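Local coordinates for protein EH1AB1 (Metagenome, PDB 6RKY) that probably hydrolyses carboxylic esters, as an alpha/beta hydrolase resembling the hormone-sensitive lipase family, and here binds a hexyl-phosphorus pyridinyl ester in its probable active site, at residues Pro18-Leu23 and Gly297-Phe302; Gly104-Asn109 and Met229-Glu234; Ile98-Gly103 and Ile129-Arg134. One frame throughout, in Å; residues are numbered along the deposited sequence.

Contact 1 (Pro18-Leu23 and Gly297-Phe302). With ZK8 (hexyl-[2-(3-oxidanylpyridin-2-yl)pyridin-3-yl]oxy-phosphinic acid), chain F.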
loop_
_atom_site.group_PDB
_atom_site.type_symbol
_atom_site.label_atom_id
_atom_site.label_comp_id
_atom_site.label_asym_id
_atom_site.label_seq_id
_atom_site.Cartn_x
_atom_site.Cartn_y
_atom_site.Cartn_z
ATOM N N PRO A 18 8.449 -20.584 -5.537
ATOM C CA PRO A 18 8.801 -21.929 -5.067
ATOM C C PRO A 18 8.006 -22.401 -3.836
ATOM O O PRO A 18 7.616 -23.545 -3.809
ATOM C CB PRO A 18 10.309 -21.823 -4.770
ATOM C CG PRO A 18 10.813 -20.704 -5.686
ATOM C CD PRO A 18 9.632 -19.767 -5.877
ATOM N N GLU A 19 7.781 -21.521 -2.849
ATOM C CA GLU A 19 7.129 -21.885 -1.560
ATOM C C GLU A 19 5.653 -22.232 -1.811
ATOM O O GLU A 19 5.132 -23.155 -1.150
ATOM C CB GLU A 19 7.337 -20.792 -0.506
ATOM C CG GLU A 19 6.731 -19.440 -0.842
ATOM C CD GLU A 19 6.611 -18.464 0.328
ATOM O OE1 GLU A 19 7.312 -18.657 1.354
ATOM O OE2 GLU A 19 5.806 -17.510 0.219
ATOM N N THR A 20 5.004 -21.539 -2.745
ATOM C CA THR A 20 3.600 -21.795 -3.169
ATOM C C THR A 20 3.507 -23.145 -3.897
ATOM O O THR A 20 2.548 -23.920 -3.602
ATOM C CB THR A 20 3.076 -20.665 -4.058
ATOM O OG1 THR A 20 3.338 -19.417 -3.419
ATOM C CG2 THR A 20 1.596 -20.805 -4.349
ATOM N N ARG A 21 4.444 -23.413 -4.818
ATOM C CA ARG A 21 4.475 -24.672 -5.612
ATOM C C ARG A 21 4.655 -25.846 -4.649
ATOM O O ARG A 21 3.915 -26.830 -4.773
ATOM C CB ARG A 21 5.585 -24.656 -6.666
ATOM C CG ARG A 21 5.442 -25.767 -7.696
ATOM C CD ARG A 21 6.486 -25.732 -8.797
ATOM N NE ARG A 21 6.468 -24.503 -9.581
ATOM C CZ ARG A 21 7.297 -23.464 -9.417
ATOM N NH1 ARG A 21 8.229 -23.472 -8.474
ATOM N NH2 ARG A 21 7.199 -22.410 -10.212
ATOM N N ASN A 22 5.580 -25.714 -3.698
ATOM C CA ASN A 22 5.905 -26.760 -2.697
ATOM C C ASN A 22 4.649 -27.107 -1.897
ATOM O O ASN A 22 4.406 -28.314 -1.700
ATOM C CB ASN A 22 7.046 -26.326 -1.776
ATOM C CG ASN A 22 7.466 -27.411 -0.808
ATOM O OD1 ASN A 22 7.793 -28.519 -1.219
ATOM N ND2 ASN A 22 7.459 -27.104 0.475
ATOM N N LEU A 23 3.873 -26.107 -1.453
ATOM C CA LEU A 23 2.670 -26.351 -0.610
ATOM C C LEU A 23 1.578 -27.025 -1.444
ATOM O O LEU A 23 0.925 -27.928 -0.908
ATOM C CB LEU A 23 2.139 -25.058 0.007
ATOM C CG LEU A 23 0.830 -25.228 0.796
ATOM C CD1 LEU A 23 1.005 -26.204 1.951
ATOM C CD2 LEU A 23 0.308 -23.898 1.325
ATOM N N GLY A 297 2.151 -14.736 -7.643
ATOM C CA GLY A 297 2.935 -15.954 -7.375
ATOM C C GLY A 297 2.563 -16.639 -6.072
ATOM O O GLY A 297 3.314 -17.540 -5.661
ATOM N N THR A 298 1.450 -16.255 -5.445
ATOM C CA THR A 298 0.916 -16.904 -4.215
ATOM C C THR A 298 -0.605 -17.027 -4.321
ATOM O O THR A 298 -1.186 -16.401 -5.209
ATOM C CB THR A 298 1.389 -16.201 -2.933
ATOM O OG1 THR A 298 1.303 -17.135 -1.855
ATOM C CG2 THR A 298 0.581 -14.978 -2.584
ATOM N N ILE A 299 -1.205 -17.769 -3.396
ATOM C CA ILE A 299 -2.591 -18.307 -3.511
ATOM C C ILE A 299 -3.495 -17.662 -2.456
ATOM O O ILE A 299 -2.973 -17.110 -1.484
ATOM C CB ILE A 299 -2.576 -19.836 -3.347
ATOM C CG1 ILE A 299 -1.936 -20.236 -2.019
ATOM C CG2 ILE A 299 -1.908 -20.503 -4.541
ATOM C CD1 ILE A 299 -2.050 -21.702 -1.713
ATOM N N HIS A 300 -4.809 -17.763 -2.660
ATOM C CA HIS A 300 -5.841 -17.548 -1.620
ATOM C C HIS A 300 -5.438 -18.302 -0.349
ATOM O O HIS A 300 -4.989 -19.446 -0.477
ATOM C CB HIS A 300 -7.198 -18.033 -2.111
ATOM C CG HIS A 300 -8.309 -17.539 -1.261
ATOM N ND1 HIS A 300 -8.828 -16.270 -1.426
ATOM C CD2 HIS A 300 -8.965 -18.092 -0.219
ATOM C CE1 HIS A 300 -9.795 -16.082 -0.558
ATOM N NE2 HIS A 300 -9.907 -17.190 0.193
ATOM N N GLY A 301 -5.579 -17.673 0.821
ATOM C CA GLY A 301 -5.283 -18.313 2.119
ATOM C C GLY A 301 -3.919 -17.966 2.681
ATOM O O GLY A 301 -3.738 -18.207 3.881
ATOM N N PHE A 302 -3.003 -17.421 1.874
ATOM C CA PHE A 302 -1.558 -17.248 2.216
ATOM C C PHE A 302 -1.395 -16.315 3.422
ATOM O O PHE A 302 -0.410 -16.432 4.160
ATOM C CB PHE A 302 -0.754 -16.747 1.017
ATOM C CG PHE A 302 -0.773 -15.261 0.785
ATOM C CD1 PHE A 302 -1.875 -14.642 0.211
ATOM C CD2 PHE A 302 0.354 -14.491 1.075
ATOM C CE1 PHE A 302 -1.874 -13.276 -0.016
ATOM C CE2 PHE A 302 0.362 -13.123 0.842
ATOM C CZ PHE A 302 -0.758 -12.520 0.310
HETATM C C10 ZK8 F . -8.422 -19.150 4.944
HETATM C C11 ZK8 F . -9.132 -17.966 4.755
HETATM C C12 ZK8 F . -10.315 -17.963 3.999
HETATM C C13 ZK8 F . -10.376 -21.601 3.122
HETATM C C14 ZK8 F . -11.403 -21.957 2.203
HETATM C C15 ZK8 F . -11.584 -23.294 1.819
HETATM C C16 ZK8 F . -10.760 -24.307 2.342
HETATM C C17 ZK8 F . -9.745 -23.975 3.250
HETATM P P01 ZK8 F . -12.835 -17.687 2.331
HETATM C C01 ZK8 F . -13.322 -17.887 0.623
HETATM C C07 ZK8 F . -10.814 -19.139 3.395
HETATM N N01 ZK8 F . -8.984 -20.187 4.345
HETATM C C02 ZK8 F . -14.818 -17.982 0.348
HETATM C C08 ZK8 F . -10.074 -20.359 3.592
HETATM N N02 ZK8 F . -9.687 -22.676 3.524
HETATM O O02 ZK8 F . -12.280 -20.999 1.628
HETATM C C03 ZK8 F . -15.332 -16.915 -0.623
HETATM O O03 ZK8 F . -12.032 -19.083 2.599
HETATM C C04 ZK8 F . -16.700 -17.300 -1.196
HETATM C C05 ZK8 F . -17.852 -16.573 -0.482
HETATM C C06 ZK8 F . -19.024 -17.520 -0.236
HETATM O O1 ZK8 F . -13.978 -17.354 3.254
#
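The side chain of T20, in the first turn of a helix, reaches across to bond the main chain at a corner close to the likely catalytic histidine. Its OG1 donates to G297 O at 2.9 Å, lying in the carbonyl plane on a lone pair, with a C=O...donor angle of 136°. T298 OG1 in turn donates weakly to T20 OG1 at 3.4 Å, so one buried hydroxyl serves as donor and acceptor at once. T20 turns CG2 away from its own backbone N, and that methyl meets I299 CG2 at 3.5 Å as the two side chains run antiparallel past one another. One turn further along the helix, L23 CD2 approaches I299 CD1 at 4.4 Å. Residues 297-302 form the histidine-bearing loop of the alpha/beta hydrolase fold, where G297 marks the corner after strand 290-296 and I299 to F302 make a type II beta turn. H300 sits in that turn and probably completes a Ser-His-Asp triad with S175 and D270, to both of which it is weakly hydrogen-bonded. Its NE2 comes within 3.5 Å of C01 of the bound ligand, and ligand O03 lies at the ring edge, in plane. Within the segment, T298 CG2 rests over the centre of the F302 ring, 3.5 Å above its plane, while E19 bonds through both carboxylate oxygens to the backbone N atoms of S310 and Q311.

Contact 2 (Gly104-Asn109 and Met229-Glu234). With ZK8 (hexyl-[2-(3-oxidanylpyridin-2-yl)pyridin-3-yl]oxy-phosphinic acid), chain F.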
loop_
_atom_site.group_PDB
_atom_site.type_symbol
_atom_site.label_atom_id
_atom_site.label_comp_id
_atom_site.label_asym_id
_atom_site.label_seq_id
_atom_site.Cartn_x
_atom_site.Cartn_y
_atom_site.Cartn_z
ATOM N N GLY A 104 -15.798 -18.974 3.994
ATOM C CA GLY A 104 -17.036 -19.019 3.187
ATOM C C GLY A 104 -18.310 -18.994 4.029
ATOM O O GLY A 104 -19.300 -19.583 3.588
ATOM N N PHE A 105 -18.293 -18.316 5.175
ATOM C CA PHE A 105 -19.436 -18.200 6.122
ATOM C C PHE A 105 -19.847 -19.583 6.654
ATOM O O PHE A 105 -20.964 -19.699 7.167
ATOM C CB PHE A 105 -20.635 -17.522 5.454
ATOM C CG PHE A 105 -20.337 -16.163 4.872
ATOM C CD1 PHE A 105 -20.272 -15.034 5.680
ATOM C CD2 PHE A 105 -20.121 -16.013 3.509
ATOM C CE1 PHE A 105 -19.979 -13.794 5.136
ATOM C CE2 PHE A 105 -19.837 -14.764 2.977
ATOM C CZ PHE A 105 -19.772 -13.660 3.792
ATOM N N VAL A 106 -18.968 -20.586 6.567
ATOM C CA VAL A 106 -19.273 -21.988 6.976
ATOM C C VAL A 106 -18.232 -22.508 7.973
ATOM O O VAL A 106 -18.631 -23.088 8.994
ATOM C CB VAL A 106 -19.354 -22.900 5.750
ATOM C CG1 VAL A 106 -19.474 -24.357 6.156
ATOM C CG2 VAL A 106 -20.496 -22.495 4.827
ATOM N N ILE A 107 -16.941 -22.373 7.655
ATOM C CA ILE A 107 -15.819 -22.858 8.513
ATOM C C ILE A 107 -15.079 -21.650 9.101
ATOM O O ILE A 107 -15.550 -20.507 8.914
ATOM C CB ILE A 107 -14.892 -23.815 7.730
ATOM C CG1 ILE A 107 -14.148 -23.111 6.589
ATOM C CG2 ILE A 107 -15.668 -25.038 7.245
ATOM C CD1 ILE A 107 -13.051 -23.964 5.971
ATOM N N GLY A 108 -13.990 -21.911 9.826
ATOM C CA GLY A 108 -13.194 -20.889 10.528
ATOM C C GLY A 108 -13.848 -20.468 11.826
ATOM O O GLY A 108 -15.059 -20.709 12.001
ATOM N N ASN A 109 -13.061 -19.834 12.698
ATOM C CA ASN A 109 -13.474 -19.328 14.036
ATOM C C ASN A 109 -12.315 -18.501 14.605
ATOM O O ASN A 109 -11.289 -18.352 13.915
ATOM C CB ASN A 109 -13.898 -20.481 14.954
ATOM C CG ASN A 109 -12.801 -21.507 15.131
ATOM O OD1 ASN A 109 -11.665 -21.159 15.443
ATOM N ND2 ASN A 109 -13.111 -22.773 14.926
ATOM N N MET A 229 -16.127 -23.702 -3.337
ATOM C CA MET A 229 -17.001 -22.507 -3.383
ATOM C C MET A 229 -18.468 -22.931 -3.540
ATOM O O MET A 229 -19.333 -22.261 -2.974
ATOM C CB MET A 229 -16.556 -21.560 -4.499
ATOM C CG MET A 229 -15.427 -20.630 -4.040
ATOM S SD MET A 229 -14.546 -19.733 -5.347
ATOM C CE MET A 229 -15.805 -19.565 -6.614
ATOM N N ASP A 230 -18.743 -24.023 -4.248
ATOM C CA ASP A 230 -20.119 -24.567 -4.413
ATOM C C ASP A 230 -20.579 -25.152 -3.069
ATOM O O ASP A 230 -21.751 -24.933 -2.660
ATOM C CB ASP A 230 -20.178 -25.607 -5.536
ATOM C CG ASP A 230 -19.935 -25.053 -6.935
ATOM O OD1 ASP A 230 -19.605 -25.857 -7.831
ATOM O OD2 ASP A 230 -20.077 -23.830 -7.135
ATOM N N TRP A 231 -19.672 -25.862 -2.401
ATOM C CA TRP A 231 -19.904 -26.497 -1.076
ATOM C C TRP A 231 -20.279 -25.424 -0.041
ATOM O O TRP A 231 -21.271 -25.644 0.686
ATOM C CB TRP A 231 -18.660 -27.294 -0.684
ATOM C CG TRP A 231 -18.784 -28.153 0.531
ATOM C CD1 TRP A 231 -19.317 -29.410 0.611
ATOM C CD2 TRP A 231 -18.267 -27.856 1.837
ATOM N NE1 TRP A 231 -19.185 -29.900 1.881
ATOM C CE2 TRP A 231 -18.542 -28.975 2.652
ATOM C CE3 TRP A 231 -17.614 -26.754 2.396
ATOM C CZ2 TRP A 231 -18.184 -29.014 3.996
ATOM C CZ3 TRP A 231 -17.260 -26.793 3.727
ATOM C CH2 TRP A 231 -17.548 -27.905 4.515
ATOM N N PHE A 232 -19.550 -24.297 0.006
ATOM C CA PHE A 232 -19.882 -23.142 0.879
ATOM C C PHE A 232 -21.243 -22.569 0.478
ATOM O O PHE A 232 -22.056 -22.278 1.362
ATOM C CB PHE A 232 -18.820 -22.043 0.829
ATOM C CG PHE A 232 -17.471 -22.455 1.360
ATOM C CD1 PHE A 232 -17.347 -23.053 2.600
ATOM C CD2 PHE A 232 -16.321 -22.233 0.616
ATOM C CE1 PHE A 232 -16.108 -23.441 3.077
ATOM C CE2 PHE A 232 -15.077 -22.614 1.096
ATOM C CZ PHE A 232 -14.973 -23.222 2.326
ATOM N N TRP A 233 -21.463 -22.412 -0.828
ATOM C CA TRP A 233 -22.690 -21.816 -1.419
ATOM C C TRP A 233 -23.927 -22.657 -1.058
ATOM O O TRP A 233 -24.928 -22.061 -0.587
ATOM C CB TRP A 233 -22.531 -21.641 -2.935
ATOM C CG TRP A 233 -23.524 -20.667 -3.483
ATOM C CD1 TRP A 233 -24.702 -20.947 -4.118
ATOM C CD2 TRP A 233 -23.457 -19.236 -3.356
ATOM N NE1 TRP A 233 -25.362 -19.784 -4.412
ATOM C CE2 TRP A 233 -24.620 -18.717 -3.966
ATOM C CE3 TRP A 233 -22.526 -18.349 -2.794
ATOM C CZ2 TRP A 233 -24.864 -17.347 -4.037
ATOM C CZ3 TRP A 233 -22.771 -16.993 -2.858
ATOM C CH2 TRP A 233 -23.922 -16.502 -3.483
ATOM N N GLU A 234 -23.857 -23.977 -1.263
ATOM C CA GLU A 234 -24.898 -24.961 -0.846
ATOM C C GLU A 234 -25.415 -24.581 0.551
ATOM O O GLU A 234 -26.658 -24.524 0.731
ATOM C CB GLU A 234 -24.347 -26.396 -0.871
ATOM C CG GLU A 234 -24.665 -27.165 -2.159
ATOM C CD GLU A 234 -23.678 -28.243 -2.617
ATOM O OE1 GLU A 234 -23.117 -28.968 -1.757
ATOM O OE2 GLU A 234 -23.471 -28.362 -3.848
HETATM C C10 ZK8 F . -8.422 -19.150 4.944
HETATM C C11 ZK8 F . -9.132 -17.966 4.755
HETATM C C12 ZK8 F . -10.315 -17.963 3.999
HETATM C C13 ZK8 F . -10.376 -21.601 3.122
HETATM C C14 ZK8 F . -11.403 -21.957 2.203
HETATM C C15 ZK8 F . -11.584 -23.294 1.819
HETATM C C16 ZK8 F . -10.760 -24.307 2.342
HETATM C C17 ZK8 F . -9.745 -23.975 3.250
HETATM P P01 ZK8 F . -12.835 -17.687 2.331
HETATM C C01 ZK8 F . -13.322 -17.887 0.623
HETATM C C07 ZK8 F . -10.814 -19.139 3.395
HETATM N N01 ZK8 F . -8.984 -20.187 4.345
HETATM C C02 ZK8 F . -14.818 -17.982 0.348
HETATM C C08 ZK8 F . -10.074 -20.359 3.592
HETATM N N02 ZK8 F . -9.687 -22.676 3.524
HETATM O O02 ZK8 F . -12.280 -20.999 1.628
HETATM C C03 ZK8 F . -15.332 -16.915 -0.623
HETATM O O03 ZK8 F . -12.032 -19.083 2.599
HETATM C C04 ZK8 F . -16.700 -17.300 -1.196
HETATM C C05 ZK8 F . -17.852 -16.573 -0.482
HETATM C C06 ZK8 F . -19.024 -17.520 -0.236
HETATM O O1 ZK8 F . -13.978 -17.354 3.254
#
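G104 packs its CA over one face of the F232 ring: the atom stands 4.1 Å from the ring centroid and 19° off the ring normal, a CH-pi contact. A side chain at this position would put its CB only 2.4 Å from F232 CG, and the backbone has positive phi, so the close approach depends on the glycine. The rim of the same ring is lined by the loop. V106 CB sits near the ring plane at the edge, 3.7 Å from F232 CD1, and I107 crosses the ring's side chain at about a right angle, bringing CG1 within 4.0 Å of F232 CE1. Farther round, F232 CZ meets ligand C15 at 3.4 Å, with that carbon in the plane of the ring. W231 adds to the same packing. Its indole is turned with CG anti to the backbone N (chi1 -172°), which carries CZ3 to 4.1 Å from V106 CG1, while I107 CG2 stands at the indole edge. In the second shell, W231 NE1 is held by L41 O, and helix 43-55 holds the loop through R47, bonded to V106 O, and D51, bonded to G108 N. The run H101 to F105 matches the HGGGF sequence that supplies the oxyanion hole in hormone-sensitive lipase relatives, and G104 N is indeed hydrogen-bonded to ligand O1. No hydrogen bond joins the loop to helix 226-236; the contact is made by apolar packing and the CH-pi approach of G104, and this packing probably helps to hold the G104 amide where it donates to the phosphorus-bound O1.

Contact 3 (Ile98-Gly103 and Ile129-Arg134). With ZK8 (hexyl-[2-(3-oxidanylpyridin-2-yl)pyridin-3-yl]oxy-phosphinic acid), chain F.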
loop_
_atom_site.group_PDB
_atom_site.type_symbol
_atom_site.label_atom_id
_atom_site.label_comp_id
_atom_site.label_asym_id
_atom_site.label_seq_id
_atom_site.Cartn_x
_atom_site.Cartn_y
_atom_site.Cartn_z
ATOM N N ILE A 98 -11.637 -4.317 14.133
ATOM C CA ILE A 98 -12.618 -5.425 14.337
ATOM C C ILE A 98 -12.427 -6.389 13.172
ATOM O O ILE A 98 -12.594 -5.937 12.042
ATOM C CB ILE A 98 -14.045 -4.863 14.444
ATOM C CG1 ILE A 98 -14.146 -3.833 15.571
ATOM C CG2 ILE A 98 -15.052 -5.982 14.629
ATOM C CD1 ILE A 98 -15.375 -2.983 15.484
ATOM N N TYR A 99 -11.993 -7.624 13.444
ATOM C CA TYR A 99 -11.497 -8.586 12.426
ATOM C C TYR A 99 -12.477 -9.735 12.262
ATOM O O TYR A 99 -12.778 -10.389 13.258
ATOM C CB TYR A 99 -10.132 -9.166 12.786
ATOM C CG TYR A 99 -9.525 -10.011 11.692
ATOM C CD1 TYR A 99 -9.665 -11.390 11.693
ATOM C CD2 TYR A 99 -8.828 -9.431 10.648
ATOM C CE1 TYR A 99 -9.114 -12.172 10.691
ATOM C CE2 TYR A 99 -8.282 -10.193 9.624
ATOM C CZ TYR A 99 -8.418 -11.571 9.651
ATOM O OH TYR A 99 -7.878 -12.342 8.661
ATOM N N TYR A 100 -12.933 -9.965 11.026
ATOM C CA TYR A 100 -13.890 -11.042 10.670
ATOM C C TYR A 100 -13.143 -12.155 9.915
ATOM O O TYR A 100 -12.718 -11.941 8.761
ATOM C CB TYR A 100 -15.032 -10.461 9.851
ATOM C CG TYR A 100 -15.769 -9.313 10.487
ATOM C CD1 TYR A 100 -16.677 -9.513 11.514
ATOM C CD2 TYR A 100 -15.592 -8.021 10.037
ATOM C CE1 TYR A 100 -17.352 -8.455 12.095
ATOM C CE2 TYR A 100 -16.270 -6.953 10.601
ATOM C CZ TYR A 100 -17.160 -7.170 11.627
ATOM O OH TYR A 100 -17.834 -6.110 12.162
ATOM N N HIS A 101 -12.961 -13.314 10.552
ATOM C CA HIS A 101 -12.229 -14.466 9.965
ATOM C C HIS A 101 -12.919 -14.896 8.667
ATOM O O HIS A 101 -14.051 -14.472 8.454
ATOM C CB HIS A 101 -12.117 -15.612 10.980
ATOM C CG HIS A 101 -13.430 -16.263 11.270
ATOM N ND1 HIS A 101 -13.932 -17.262 10.477
ATOM C CD2 HIS A 101 -14.346 -16.037 12.238
ATOM C CE1 HIS A 101 -15.102 -17.639 10.956
ATOM N NE2 HIS A 101 -15.384 -16.890 12.028
ATOM N N GLY A 102 -12.231 -15.678 7.830
ATOM C CA GLY A 102 -12.767 -16.261 6.589
ATOM C C GLY A 102 -13.130 -17.736 6.755
ATOM O O GLY A 102 -12.887 -18.293 7.843
ATOM N N GLY A 103 -13.651 -18.354 5.688
ATOM C CA GLY A 103 -14.136 -19.749 5.636
ATOM C C GLY A 103 -15.474 -19.882 4.912
ATOM O O GLY A 103 -16.214 -20.835 5.212
ATOM N N ILE A 129 -9.806 -6.951 17.625
ATOM C CA ILE A 129 -10.985 -7.636 18.231
ATOM C C ILE A 129 -11.534 -8.631 17.216
ATOM O O ILE A 129 -12.216 -8.183 16.322
ATOM C CB ILE A 129 -12.058 -6.616 18.655
ATOM C CG1 ILE A 129 -11.473 -5.606 19.642
ATOM C CG2 ILE A 129 -13.290 -7.341 19.207
ATOM C CD1 ILE A 129 -12.505 -4.700 20.294
ATOM N N SER A 130 -11.228 -9.918 17.381
ATOM C CA SER A 130 -11.699 -11.034 16.519
ATOM C C SER A 130 -13.127 -11.419 16.925
ATOM O O SER A 130 -13.366 -11.654 18.103
ATOM C CB SER A 130 -10.753 -12.192 16.580
ATOM O OG SER A 130 -10.964 -13.049 15.483
ATOM N N ILE A 131 -14.045 -11.458 15.964
ATOM C CA ILE A 131 -15.501 -11.705 16.168
ATOM C C ILE A 131 -15.851 -13.130 15.747
ATOM O O ILE A 131 -15.425 -13.575 14.672
ATOM C CB ILE A 131 -16.333 -10.679 15.386
ATOM C CG1 ILE A 131 -15.971 -9.253 15.809
ATOM C CG2 ILE A 131 -17.822 -10.978 15.516
ATOM C CD1 ILE A 131 -16.035 -9.019 17.301
ATOM N N ASP A 132 -16.747 -13.738 16.529
ATOM C CA ASP A 132 -17.200 -15.128 16.298
ATOM C C ASP A 132 -18.673 -15.112 15.895
ATOM O O ASP A 132 -19.558 -15.262 16.779
ATOM C CB ASP A 132 -16.955 -15.919 17.568
ATOM C CG ASP A 132 -16.417 -17.325 17.353
ATOM O OD1 ASP A 132 -16.000 -17.638 16.213
ATOM O OD2 ASP A 132 -16.384 -18.093 18.347
ATOM N N TYR A 133 -18.927 -14.900 14.609
ATOM C CA TYR A 133 -20.279 -14.725 14.022
ATOM C C TYR A 133 -20.895 -16.106 13.780
ATOM O O TYR A 133 -20.195 -17.119 13.781
ATOM C CB TYR A 133 -20.176 -13.871 12.758
ATOM C CG TYR A 133 -19.152 -14.325 11.748
ATOM C CD1 TYR A 133 -17.861 -13.817 11.741
ATOM C CD2 TYR A 133 -19.479 -15.267 10.789
ATOM C CE1 TYR A 133 -16.921 -14.232 10.808
ATOM C CE2 TYR A 133 -18.562 -15.688 9.841
ATOM C CZ TYR A 133 -17.281 -15.165 9.843
ATOM O OH TYR A 133 -16.419 -15.621 8.883
ATOM N N ARG A 134 -22.208 -16.133 13.590
ATOM C CA ARG A 134 -22.969 -17.378 13.319
ATOM C C ARG A 134 -22.588 -17.909 11.931
ATOM O O ARG A 134 -22.402 -17.082 11.004
ATOM C CB ARG A 134 -24.468 -17.108 13.426
ATOM C CG ARG A 134 -24.988 -17.072 14.856
ATOM C CD ARG A 134 -26.471 -16.760 14.872
ATOM N NE ARG A 134 -26.707 -15.375 14.485
ATOM C CZ ARG A 134 -27.797 -14.914 13.864
ATOM N NH1 ARG A 134 -28.784 -15.735 13.550
ATOM N NH2 ARG A 134 -27.890 -13.628 13.561
HETATM C C10 ZK8 F . -8.422 -19.150 4.944
HETATM C C11 ZK8 F . -9.132 -17.966 4.755
HETATM C C12 ZK8 F . -10.315 -17.963 3.999
HETATM C C13 ZK8 F . -10.376 -21.601 3.122
HETATM C C14 ZK8 F . -11.403 -21.957 2.203
HETATM C C15 ZK8 F . -11.584 -23.294 1.819
HETATM C C16 ZK8 F . -10.760 -24.307 2.342
HETATM C C17 ZK8 F . -9.745 -23.975 3.250
HETATM P P01 ZK8 F . -12.835 -17.687 2.331
HETATM C C01 ZK8 F . -13.322 -17.887 0.623
HETATM C C07 ZK8 F . -10.814 -19.139 3.395
HETATM N N01 ZK8 F . -8.984 -20.187 4.345
HETATM C C02 ZK8 F . -14.818 -17.982 0.348
HETATM C C08 ZK8 F . -10.074 -20.359 3.592
HETATM N N02 ZK8 F . -9.687 -22.676 3.524
HETATM O O02 ZK8 F . -12.280 -20.999 1.628
HETATM C C03 ZK8 F . -15.332 -16.915 -0.623
HETATM O O03 ZK8 F . -12.032 -19.083 2.599
HETATM C C04 ZK8 F . -16.700 -17.300 -1.196
HETATM C C05 ZK8 F . -17.852 -16.573 -0.482
HETATM C C06 ZK8 F . -19.024 -17.520 -0.236
HETATM O O1 ZK8 F . -13.978 -17.354 3.254
#
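Strands 98-100 and 129-132 run parallel with axes 4.7 Å apart at closest approach and a crossing angle of -42°, and Y99 bonds to residues on both sides of S130: Y99 N donates to I129 O at 2.9 Å, and I131 N to Y99 O at 3.2 Å. On the sheet face that carries I98, Y100 and I131, the CG1 branch of I131 is met by two neighbours, I98 CG2 at 3.6 Å and, a little farther off, Y100 CE1; Y100 lies beside I131, pointing the same way. F152 of helix 143-156 packs on I98 and Y100 from that face. These strands belong to the beta-alpha-beta unit in which helix 114-124 connects the two strands, in the central sheet of the alpha/beta hydrolase fold.

Further along both segments, H101 and Y133 form an offset stack, centroids 4.3 Å apart and planes at 10°. The imidazole is placed there by a chi1 of 69°, with CG between the backbone N and the carbonyl carbon. Y133 OH, lying over one face of the imidazole near its rim, donates to H101 O at 2.7 Å, coming from above the carbonyl plane, so the tyrosine holds both the ring and the main chain of the histidine. H101 ND1 donates an almost straight bond to G102 O at 3.0 Å. An alanine in place of H101 is likely to leave Y133 without its stacking partner and G102 O without this donor, freeing the glycine peptide to turn. That peptide is the one whose other end, G103 N, donates to ligand O1 at 2.7 Å. The stack and the imidazole bond thus probably act as a second shell, helping to set the direction of an N-H that probably belongs to the oxyanion hole.

Overall arrangement
From the N terminus, helix 18-33 is the first element used, and contact 1 waits until the histidine loop at 297-302 to close, making a loop that takes in nearly the whole hydrolase fold. Contacts 2 and 3 lie within it. They cross: 98-103 runs into 104-109, then 129-134 returns to close contact 3, and 229-234 closes contact 2. Contact 3 ties neighbouring strands of the central sheet, contact 2 secures the loop after the first of them to helix 226-236, and contact 1 fastens the N-terminal helix to the turn that carries H300. Contacts 2 and 3 touch, at F232 and G103; contact 1 stays about 7 Å from either at nearest atoms, yet all three reach the ligand.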